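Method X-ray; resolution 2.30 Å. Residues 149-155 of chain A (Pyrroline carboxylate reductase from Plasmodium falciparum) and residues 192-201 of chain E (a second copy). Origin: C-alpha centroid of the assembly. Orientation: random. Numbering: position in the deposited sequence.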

# COMPACT_ATOMS: atom_id res chain seq x y z
N GLY A 149 18.48 39.58 1.07
CA GLY A 149 17.45 38.76 0.44
C GLY A 149 16.26 39.53 -0.09
O GLY A 149 16.38 40.71 -0.42
N ILE A 150 15.11 38.86 -0.17
CA ILE A 150 13.87 39.47 -0.65
C ILE A 150 12.77 39.30 0.39
O ILE A 150 12.45 38.19 0.80
CB ILE A 150 13.43 38.87 -2.02
CG1 ILE A 150 14.45 39.20 -3.11
CG2 ILE A 150 12.04 39.39 -2.42
CD1 ILE A 150 14.29 38.41 -4.40
N ILE A 151 12.19 40.43 0.81
CA ILE A 151 11.15 40.43 1.84
C ILE A 151 9.77 40.85 1.30
O ILE A 151 9.67 41.77 0.50
CB ILE A 151 11.56 41.28 3.09
CG1 ILE A 151 10.56 41.10 4.23
CG2 ILE A 151 11.76 42.75 2.73
CD1 ILE A 151 11.11 41.40 5.62
N HIS A 152 8.74 40.14 1.75
CA HIS A 152 7.35 40.47 1.43
C HIS A 152 6.59 40.75 2.72
O HIS A 152 6.84 40.13 3.75
CB HIS A 152 6.68 39.31 0.70
CG HIS A 152 7.31 38.96 -0.61
ND1 HIS A 152 6.83 39.43 -1.82
CD2 HIS A 152 8.38 38.18 -0.91
CE1 HIS A 152 7.58 38.96 -2.80
NE2 HIS A 152 8.53 38.21 -2.28
N GLU A 153 5.66 41.70 2.65
CA GLU A 153 4.71 41.90 3.74
C GLU A 153 3.42 41.15 3.41
O GLU A 153 2.81 41.37 2.36
CB GLU A 153 4.41 43.38 3.99
CG GLU A 153 3.56 43.61 5.24
CD GLU A 153 3.29 45.08 5.54
OE1 GLU A 153 3.40 45.92 4.62
OE2 GLU A 153 2.96 45.38 6.70
N ILE A 154 3.03 40.25 4.31
CA ILE A 154 1.85 39.42 4.10
C ILE A 154 0.91 39.50 5.30
O ILE A 154 1.29 40.02 6.36
CB ILE A 154 2.22 37.94 3.82
CG1 ILE A 154 2.92 37.29 5.02
CG2 ILE A 154 3.10 37.83 2.56
CD1 ILE A 154 2.90 35.78 5.01
N LYS A 155 -0.31 39.00 5.13
CA LYS A 155 -1.28 38.89 6.22
C LYS A 155 -0.77 37.95 7.31
O LYS A 155 0.02 37.04 7.03
CB LYS A 155 -2.63 38.39 5.69
CG LYS A 155 -3.32 39.33 4.72
CD LYS A 155 -4.53 38.66 4.09
CE LYS A 155 -5.33 39.64 3.24
NZ LYS A 155 -6.54 39.00 2.65
N GLU E 192 0.90 33.74 -7.42
CA GLU E 192 2.02 34.62 -7.71
C GLU E 192 3.02 34.71 -6.55
O GLU E 192 4.23 34.58 -6.75
CB GLU E 192 1.52 36.02 -8.09
CG GLU E 192 2.59 36.93 -8.70
CD GLU E 192 2.22 38.40 -8.63
OE1 GLU E 192 1.10 38.76 -9.05
OE2 GLU E 192 3.06 39.20 -8.16
N LEU E 193 2.50 34.93 -5.34
CA LEU E 193 3.34 35.00 -4.13
C LEU E 193 4.00 33.65 -3.83
O LEU E 193 5.17 33.60 -3.45
CB LEU E 193 2.54 35.49 -2.92
CG LEU E 193 3.20 35.49 -1.54
CD1 LEU E 193 4.35 36.49 -1.45
CD2 LEU E 193 2.17 35.78 -0.46
N SER E 194 3.23 32.57 -4.01
CA SER E 194 3.75 31.21 -3.86
C SER E 194 4.93 30.95 -4.78
O SER E 194 5.93 30.36 -4.37
CB SER E 194 2.65 30.17 -4.13
OG SER E 194 1.57 30.31 -3.22
N LYS E 195 4.82 31.42 -6.03
CA LYS E 195 5.89 31.28 -7.02
C LYS E 195 7.15 32.04 -6.60
O LYS E 195 8.25 31.47 -6.61
CB LYS E 195 5.41 31.77 -8.39
CG LYS E 195 6.35 31.42 -9.55
CD LYS E 195 5.74 31.80 -10.91
CE LYS E 195 5.89 33.29 -11.20
NZ LYS E 195 5.25 33.67 -12.49
N ASN E 196 6.98 33.30 -6.20
CA ASN E 196 8.09 34.15 -5.77
C ASN E 196 8.86 33.56 -4.59
O ASN E 196 10.09 33.57 -4.58
CB ASN E 196 7.58 35.55 -5.40
CG ASN E 196 6.99 36.30 -6.58
OD1 ASN E 196 7.36 36.07 -7.73
ND2 ASN E 196 6.06 37.21 -6.29
N LEU E 197 8.12 33.06 -3.61
CA LEU E 197 8.71 32.46 -2.41
C LEU E 197 9.43 31.16 -2.72
O LEU E 197 10.50 30.90 -2.17
CB LEU E 197 7.66 32.25 -1.33
CG LEU E 197 7.11 33.50 -0.62
CD1 LEU E 197 5.83 33.19 0.13
CD2 LEU E 197 8.15 34.10 0.32
N VAL E 198 8.85 30.35 -3.60
CA VAL E 198 9.44 29.06 -3.99
C VAL E 198 10.75 29.24 -4.75
O VAL E 198 11.75 28.61 -4.42
CB VAL E 198 8.44 28.18 -4.80
CG1 VAL E 198 9.14 27.00 -5.45
CG2 VAL E 198 7.31 27.69 -3.91
N LEU E 199 10.74 30.12 -5.75
CA LEU E 199 11.91 30.35 -6.60
C LEU E 199 13.09 30.95 -5.83
O LEU E 199 14.24 30.60 -6.09
CB LEU E 199 11.55 31.22 -7.81
CG LEU E 199 10.51 30.70 -8.81
CD1 LEU E 199 10.18 31.77 -9.84
CD2 LEU E 199 10.95 29.41 -9.50
N GLN E 200 12.79 31.85 -4.89
CA GLN E 200 13.81 32.48 -4.06
C GLN E 200 14.38 31.50 -3.04
O GLN E 200 15.57 31.53 -2.73
CB GLN E 200 13.25 33.73 -3.38
CG GLN E 200 14.22 34.49 -2.47
CD GLN E 200 15.47 34.99 -3.18
OE1 GLN E 200 15.47 35.22 -4.39
NE2 GLN E 200 16.56 35.15 -2.43
N THR E 201 13.52 30.63 -2.53
CA THR E 201 13.92 29.59 -1.58
C THR E 201 14.87 28.59 -2.23
O THR E 201 15.88 28.21 -1.64
CB THR E 201 12.69 28.87 -0.99
OG1 THR E 201 11.85 29.83 -0.34
CG2 THR E 201 13.11 27.83 0.02
O HOH W 1 10.26 36.53 -3.57

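Residues 149-153 of chain A form an extended strand, and residues 192-201 of chain E lie within a helix held by i to i+4 hydrogen bonds, such as Leu197(E) N to Leu193(E) O at 3.0 Å. The two run nearly antiparallel, with 157° between their N-to-C directions, and their axes approach to 10.1 Å. That spacing keeps the backbones apart: the CA atoms of Ile150(A) and Gln200(E) are 7.8 Å apart, those of His152(A) and Leu193(E) 8.8 Å. Side chains must therefore fill the gap, and together the stretches bury 296 Å².

Strand alternation selects the chain A residues. The CA-to-CB bonds of Ile150(A) and His152(A) point toward the helix, whereas that of Ile151(A) points away; just past the strand, Ile154(A) points toward it again. Gly149(A) has phi/psi of 162/-155, where a CB would jam against the preceding carbonyl oxygen, so the backbone itself calls for glycine.

His152(A), chi1 m, contributes the largest covered area, 70 Å². Leu193(E) CD1 sits 4.1 Å from the centroid of its imidazole ring and 21° off the normal, a CH-pi contact over one face. The other methyl of this leucine, CD2, packs 3.8 Å from Ile154(A) CG2, so its forked side chain serves both neighbours. Leu197(E) starts out sideways, but its CD2 reaches within 4.3 Å of His152(A) CD2.

No direct hydrogen bond crosses the contact. Instead, water 1 lies 2.7 Å from His152(A) NE2 and donates a weak hydrogen bond to Asn196(E) O at 3.1 Å, so the imidazole combines an apolar face with a polar link. At the other end, Ile150(A) CD1 comes within 3.4 Å of Gln200(E) OE1, a packing contact; the glutamine's NE2 is hydrogen-bonded elsewhere in the structure.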